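Succinylglutamate desuccinylase/aspartoacylase (Shewanella frigidimarina, PDB 3LWU) is a putative zinc-dependent hydrolase of the succinylglutamate desuccinylase/aspartoacylase family, probably acting on ester bonds. Local coordinates at residues 141-144 with 145-149; 236-239 with 240-243; 73-76 with 77-80. All coordinates share one frame; numbering follows the deposited sequence.

Interaction 1 of 3, residues 141-144 with 145-149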
# COMPACT_ATOMS: atom_id res chain seq x y z
N LEU A 141 -37.50 14.14 -36.26
CA LEU A 141 -36.51 13.30 -36.94
C LEU A 141 -37.02 11.84 -37.07
O LEU A 141 -37.81 11.39 -36.25
CB LEU A 141 -35.19 13.31 -36.15
CG LEU A 141 -34.39 14.63 -36.00
CD1 LEU A 141 -33.10 14.36 -35.17
CD2 LEU A 141 -34.06 15.30 -37.35
N THR A 142 -36.57 11.13 -38.11
CA THR A 142 -36.82 9.68 -38.19
C THR A 142 -36.16 8.96 -37.03
O THR A 142 -35.28 9.53 -36.36
CB THR A 142 -36.25 9.00 -39.45
OG1 THR A 142 -34.81 9.12 -39.45
CG2 THR A 142 -36.94 9.52 -40.74
N ASN A 143 -36.54 7.71 -36.79
CA ASN A 143 -35.83 6.92 -35.76
C ASN A 143 -34.29 6.91 -35.94
O ASN A 143 -33.54 7.06 -34.95
CB ASN A 143 -36.35 5.48 -35.70
CG ASN A 143 -37.71 5.35 -35.00
OD1 ASN A 143 -38.34 6.33 -34.58
ND2 ASN A 143 -38.16 4.12 -34.89
N SER A 144 -33.80 6.74 -37.17
CA SER A 144 -32.34 6.69 -37.39
C SER A 144 -31.67 8.02 -37.15
O SER A 144 -30.56 8.07 -36.65
CB SER A 144 -31.98 6.23 -38.81
OG SER A 144 -32.24 4.85 -38.96
N GLU A 145 -32.32 9.10 -37.58
CA GLU A 145 -31.76 10.44 -37.39
C GLU A 145 -31.79 10.81 -35.94
O GLU A 145 -30.87 11.43 -35.45
CB GLU A 145 -32.49 11.50 -38.22
CG GLU A 145 -32.30 11.39 -39.76
CD GLU A 145 -30.82 11.32 -40.20
OE1 GLU A 145 -29.92 11.56 -39.37
OE2 GLU A 145 -30.55 11.02 -41.39
N LEU A 146 -32.86 10.42 -35.24
CA LEU A 146 -32.98 10.72 -33.83
C LEU A 146 -31.85 10.04 -33.06
O LEU A 146 -31.20 10.67 -32.23
CB LEU A 146 -34.32 10.23 -33.31
CG LEU A 146 -34.69 10.54 -31.86
CD1 LEU A 146 -35.11 11.98 -31.75
CD2 LEU A 146 -35.85 9.62 -31.43
N PHE A 147 -31.62 8.76 -33.34
CA PHE A 147 -30.51 8.03 -32.73
C PHE A 147 -29.16 8.69 -33.02
O PHE A 147 -28.32 8.82 -32.11
CB PHE A 147 -30.50 6.53 -33.11
CG PHE A 147 -31.82 5.79 -32.83
CD1 PHE A 147 -32.72 6.23 -31.85
CD2 PHE A 147 -32.14 4.63 -33.55
CE1 PHE A 147 -33.92 5.54 -31.62
CE2 PHE A 147 -33.34 3.94 -33.31
CZ PHE A 147 -34.23 4.40 -32.34
N CYS A 148 -28.94 9.14 -34.26
CA CYS A 148 -27.69 9.83 -34.60
C CYS A 148 -27.52 11.13 -33.82
O CYS A 148 -26.43 11.39 -33.29
CB CYS A 148 -27.63 10.13 -36.09
SG CYS A 148 -26.18 11.07 -36.57
N ALA A 149 -28.57 11.95 -33.74
CA ALA A 149 -28.48 13.19 -32.94
C ALA A 149 -28.17 12.91 -31.47
O ALA A 149 -27.31 13.55 -30.85
CB ALA A 149 -29.74 14.01 -33.04
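L141 and L146 close against each other across the start of helix 143-160, where T142 is the N-cap. L141, just before the cap (N'), packs on L146, four residues after the cap (N4): a hydrophobic staple, which forms the tight part of the contact. L141 CB lies 4.3 Å from L146 CB, and the L141 side chain then runs on along the helix until its CD1 branch meets A149 CB at 4.0 Å. The staple sits beside helix 131-138: L146 packs on W134 and H138, and A149 touches W134 as well.

The other flank is polar and looser. The side chains of T142 and E145, both exposed, run alongside each other. A chi1 of 63° turns T142 OG1 in over the helix start, where it accepts from E145 N at 3.1 Å in a nearly straight bond. This gives one of the amides of the first turn an acceptor that the helix itself cannot supply. The aliphatic part of the glutamate comes along, its CG 3.4 Å from T142 OG1. One bond further on, L146 N donates to T142 O at 2.8 Å and closes the first full turn; C148 N likewise donates to S144 O at 3.1 Å.

On a third side, N143 uses its side-chain amide outside the helix, where OD1 and the carbonyl oxygen of L141 both accept from R250. The F147 ring stands edge-to-face with F252 and also touches P255. N143 O receives the backbone N-H of F147 and at the same time sits over one face of that residue's ring, toward the rim, 3.0 Å from F147 CG.

Interaction 2 of 3, residues 236-239 with 240-243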
# COMPACT_ATOMS: atom_id res chain seq x y z
N CYS A 236 -27.99 3.33 -20.06
CA CYS A 236 -29.07 4.05 -19.37
C CYS A 236 -29.70 5.15 -20.19
O CYS A 236 -30.92 5.21 -20.29
CB CYS A 236 -28.61 4.60 -18.02
SG CYS A 236 -28.57 3.32 -16.71
N PRO A 237 -28.88 6.04 -20.78
CA PRO A 237 -29.51 7.12 -21.54
C PRO A 237 -30.37 6.59 -22.66
O PRO A 237 -31.45 7.17 -22.93
CB PRO A 237 -28.33 7.90 -22.12
CG PRO A 237 -27.16 7.49 -21.27
CD PRO A 237 -27.42 6.08 -20.91
N TRP A 238 -29.91 5.51 -23.32
CA TRP A 238 -30.71 4.93 -24.39
C TRP A 238 -31.97 4.25 -23.87
O TRP A 238 -33.01 4.36 -24.50
CB TRP A 238 -29.90 3.98 -25.27
CG TRP A 238 -28.80 4.66 -26.03
CD1 TRP A 238 -27.50 4.74 -25.66
CD2 TRP A 238 -28.90 5.35 -27.26
NE1 TRP A 238 -26.78 5.44 -26.58
CE2 TRP A 238 -27.63 5.83 -27.58
CE3 TRP A 238 -29.95 5.60 -28.14
CZ2 TRP A 238 -27.36 6.54 -28.74
CZ3 TRP A 238 -29.69 6.32 -29.29
CH2 TRP A 238 -28.40 6.77 -29.58
N TRP A 239 -31.87 3.57 -22.73
CA TRP A 239 -33.03 2.92 -22.08
C TRP A 239 -34.06 3.98 -21.73
O TRP A 239 -35.25 3.83 -22.04
CB TRP A 239 -32.60 2.16 -20.80
CG TRP A 239 -33.52 1.00 -20.43
CD1 TRP A 239 -34.82 0.81 -20.86
CD2 TRP A 239 -33.21 -0.12 -19.56
NE1 TRP A 239 -35.33 -0.35 -20.31
CE2 TRP A 239 -34.38 -0.94 -19.51
CE3 TRP A 239 -32.08 -0.50 -18.81
CZ2 TRP A 239 -34.43 -2.14 -18.76
CZ3 TRP A 239 -32.15 -1.69 -18.05
CH2 TRP A 239 -33.31 -2.49 -18.04
N GLN A 240 -33.59 5.08 -21.14
CA GLN A 240 -34.45 6.21 -20.78
C GLN A 240 -35.16 6.76 -22.00
O GLN A 240 -36.38 6.97 -21.95
CB GLN A 240 -33.66 7.36 -20.14
CG GLN A 240 -33.20 7.14 -18.72
CD GLN A 240 -31.96 8.02 -18.39
OE1 GLN A 240 -31.80 9.13 -18.96
NE2 GLN A 240 -31.07 7.51 -17.51
N LEU A 241 -34.42 7.00 -23.08
CA LEU A 241 -35.00 7.57 -24.31
C LEU A 241 -36.09 6.66 -24.83
O LEU A 241 -37.18 7.11 -25.15
CB LEU A 241 -33.94 7.78 -25.38
CG LEU A 241 -34.40 8.22 -26.77
CD1 LEU A 241 -35.15 9.54 -26.74
CD2 LEU A 241 -33.20 8.34 -27.69
N THR A 242 -35.81 5.37 -24.89
CA THR A 242 -36.77 4.40 -25.41
C THR A 242 -38.07 4.31 -24.57
O THR A 242 -39.17 4.34 -25.15
CB THR A 242 -36.14 2.98 -25.51
OG1 THR A 242 -34.89 3.05 -26.21
CG2 THR A 242 -37.10 2.02 -26.22
N GLU A 243 -37.95 4.15 -23.25
CA GLU A 243 -39.13 4.11 -22.37
C GLU A 243 -39.91 5.41 -22.54
O GLU A 243 -41.16 5.38 -22.67
CB GLU A 243 -38.76 3.91 -20.90
CG GLU A 243 -38.28 2.49 -20.57
CD GLU A 243 -37.53 2.40 -19.24
OE1 GLU A 243 -37.74 3.27 -18.37
OE2 GLU A 243 -36.70 1.47 -19.07
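C236 and Q240 are joined by the first of a run of backbone bonds in helix 230-247, which is kinked here because the ring nitrogen of P237 has no hydrogen to give and W238 N also lacks a bond to the turn before. Beyond the kink the alpha-helical pattern is regular: Q240 N donates to C236 O at 2.8 Å, L241 N to P237 O, and E243 N to W239 O in an almost perfectly straight bond of 179°. P237 O also takes the hydroxyl of Y150, a tie to helix 143-160.

A side-chain bond is laid over this backbone pattern at T242. Its OG1 sits anti to the carbonyl carbon (chi1 -51°), folded back along the helix, and donates to W238 O at 2.9 Å. T242 N reaches the same oxygen at 3.0 Å, the two donors arriving from opposite faces of the carbonyl plane. Thus a buried hydroxyl is satisfied within its own helix.

Apolar packing is concentrated on the face turned to the neighbouring helices. W238 CE3 comes within 4.3 Å of L241 CD2, an oblique approach to the indole; the same ring stands edge-to-face with Y150 and touches L154. L241 continues this layer onto Y150, and onto I131 and Y135 of helix 131-138.

The other side is mixed, aromatic and polar. There the indole of W239 packs edge-to-face with Y206. The E243 carboxylate is modelled too close to that indole for its placement to be trusted; its OE2 has a weak bond from N224. Q240, its chain stretched out (chi2 156°), lies back along the preceding turn, its CG 3.4 Å from C236 O and its NE2 3.8 Å from C236 CB.

Interaction 3 of 3, residues 73-76 with 77-80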
# COMPACT_ATOMS: atom_id res chain seq x y z
N ILE A 73 -8.98 -10.16 -25.88
CA ILE A 73 -8.80 -9.25 -27.00
C ILE A 73 -7.78 -9.81 -27.99
O ILE A 73 -7.98 -9.74 -29.20
CB ILE A 73 -8.47 -7.83 -26.51
CG1 ILE A 73 -9.75 -7.23 -25.94
CG2 ILE A 73 -7.93 -6.98 -27.64
CD1 ILE A 73 -9.64 -5.85 -25.27
N TYR A 74 -6.69 -10.35 -27.48
CA TYR A 74 -5.68 -10.96 -28.35
C TYR A 74 -6.28 -12.09 -29.18
O TYR A 74 -6.07 -12.14 -30.38
CB TYR A 74 -4.48 -11.47 -27.54
CG TYR A 74 -3.45 -12.19 -28.37
CD1 TYR A 74 -2.44 -11.49 -29.04
CD2 TYR A 74 -3.49 -13.55 -28.51
CE1 TYR A 74 -1.52 -12.16 -29.84
CE2 TYR A 74 -2.57 -14.22 -29.32
CZ TYR A 74 -1.59 -13.51 -29.96
OH TYR A 74 -0.68 -14.19 -30.70
N GLN A 75 -7.04 -12.98 -28.56
CA GLN A 75 -7.64 -14.12 -29.30
C GLN A 75 -8.70 -13.64 -30.24
O GLN A 75 -8.81 -14.11 -31.36
CB GLN A 75 -8.22 -15.18 -28.37
CG GLN A 75 -7.19 -15.93 -27.51
CD GLN A 75 -6.26 -16.83 -28.33
OE1 GLN A 75 -5.91 -16.52 -29.47
NE2 GLN A 75 -5.83 -17.94 -27.72
N LEU A 76 -9.45 -12.63 -29.81
CA LEU A 76 -10.51 -12.07 -30.65
C LEU A 76 -9.91 -11.44 -31.92
O LEU A 76 -10.34 -11.73 -33.03
CB LEU A 76 -11.34 -11.09 -29.87
CG LEU A 76 -12.62 -10.53 -30.50
CD1 LEU A 76 -13.61 -11.65 -30.88
CD2 LEU A 76 -13.25 -9.54 -29.52
N MSE A 77 -8.87 -10.65 -31.77
CA MSE A 77 -8.29 -9.98 -32.92
C MSE A 77 -7.65 -10.99 -33.89
O MSE A 77 -7.81 -10.87 -35.11
CB MSE A 77 -7.29 -8.92 -32.47
CG MSE A 77 -7.98 -7.74 -31.78
SE MSE A 77 -6.77 -6.23 -31.46
CE MSE A 77 -5.34 -7.08 -30.47
N THR A 78 -6.99 -12.01 -33.33
CA THR A 78 -6.40 -13.12 -34.12
C THR A 78 -7.49 -13.79 -34.95
O THR A 78 -7.29 -14.03 -36.14
CB THR A 78 -5.70 -14.13 -33.19
OG1 THR A 78 -4.73 -13.43 -32.40
CG2 THR A 78 -5.02 -15.29 -33.96
N LEU A 79 -8.65 -14.04 -34.35
CA LEU A 79 -9.76 -14.63 -35.09
C LEU A 79 -10.26 -13.66 -36.14
O LEU A 79 -10.46 -14.03 -37.29
CB LEU A 79 -10.90 -15.04 -34.15
CG LEU A 79 -10.62 -16.24 -33.21
CD1 LEU A 79 -11.70 -16.35 -32.15
CD2 LEU A 79 -10.45 -17.57 -33.99
N LEU A 80 -10.43 -12.39 -35.77
CA LEU A 80 -10.95 -11.42 -36.71
C LEU A 80 -10.10 -11.24 -37.98
O LEU A 80 -10.65 -10.82 -39.02
CB LEU A 80 -11.21 -10.08 -36.04
CG LEU A 80 -12.37 -10.04 -35.05
CD1 LEU A 80 -12.24 -8.76 -34.18
CD2 LEU A 80 -13.73 -10.10 -35.78
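Four successive backbone bonds join residues 73-76 to 77-80 in the regular alpha-helical pattern, running from M77 N to I73 O at 2.9 Å through to L80 N to L76 O at 2.8 Å. On top of this, T78 gives its hydroxyl to the turn before. OG1, placed beside its own backbone N with chi1 at -56°, donates to Y74 O at 2.7 Å. T78 N donates to that oxygen too, and the two donors come from opposite faces of the carbonyl plane. The hydroxyl also stands over one face of the Y74 ring, toward the rim, 3.8 Å from Y74 CE2.

Another side of the helix is apolar. M77, a selenomethionine, is extended through chi2 and then bent at chi3 (-55°), a turn that folds its methyl back so that CE lies 3.8 Å from I73 CG2, the branch of the isoleucine anti to its backbone N. Further along, L80 CD1 reaches L76 CG at 4.1 Å. Helix 68-80 connects the parallel strands 56-60 and 89-92 in a beta-alpha-beta crossover, and these residues are what it lays on the strands: I73 touches A60 and L91, L76 touches I58 and L91, and M77 and L80 extend the packing onto F46 of strand 38-46. The side chain of I73 is about 13 Å from the bound zinc ion.

The flank facing helix 271-287 carries Q75, whose NE2 donates to the carbonyl oxygen of L271, while L76 and L79 touch L282. A second subunit closes on the side with the threonine: Y74 packs on I343 of that subunit, and both M77 and T78 meet its Y346.

All three contacts are local, each within one helix of the catalytic domain, but they differ in depth. Interaction 1 is at the surface and opens its helix, so a side chain caps an amide there; interactions 2 and 3 lie further in and mid-helix or later, and in both a threonine hydroxyl instead joins the backbone amide at a carbonyl oxygen one turn back. Interactions 1 and 2 belong to neighbouring helices that touch, F147 O lying 3.3 Å from W238 CH2, and both pack on helix 131-138. Interaction 3 is more than 30 Å from either, centre to centre; most of its aliphatic side chains meet strands, some helix 271-287, and its outer side meets another subunit.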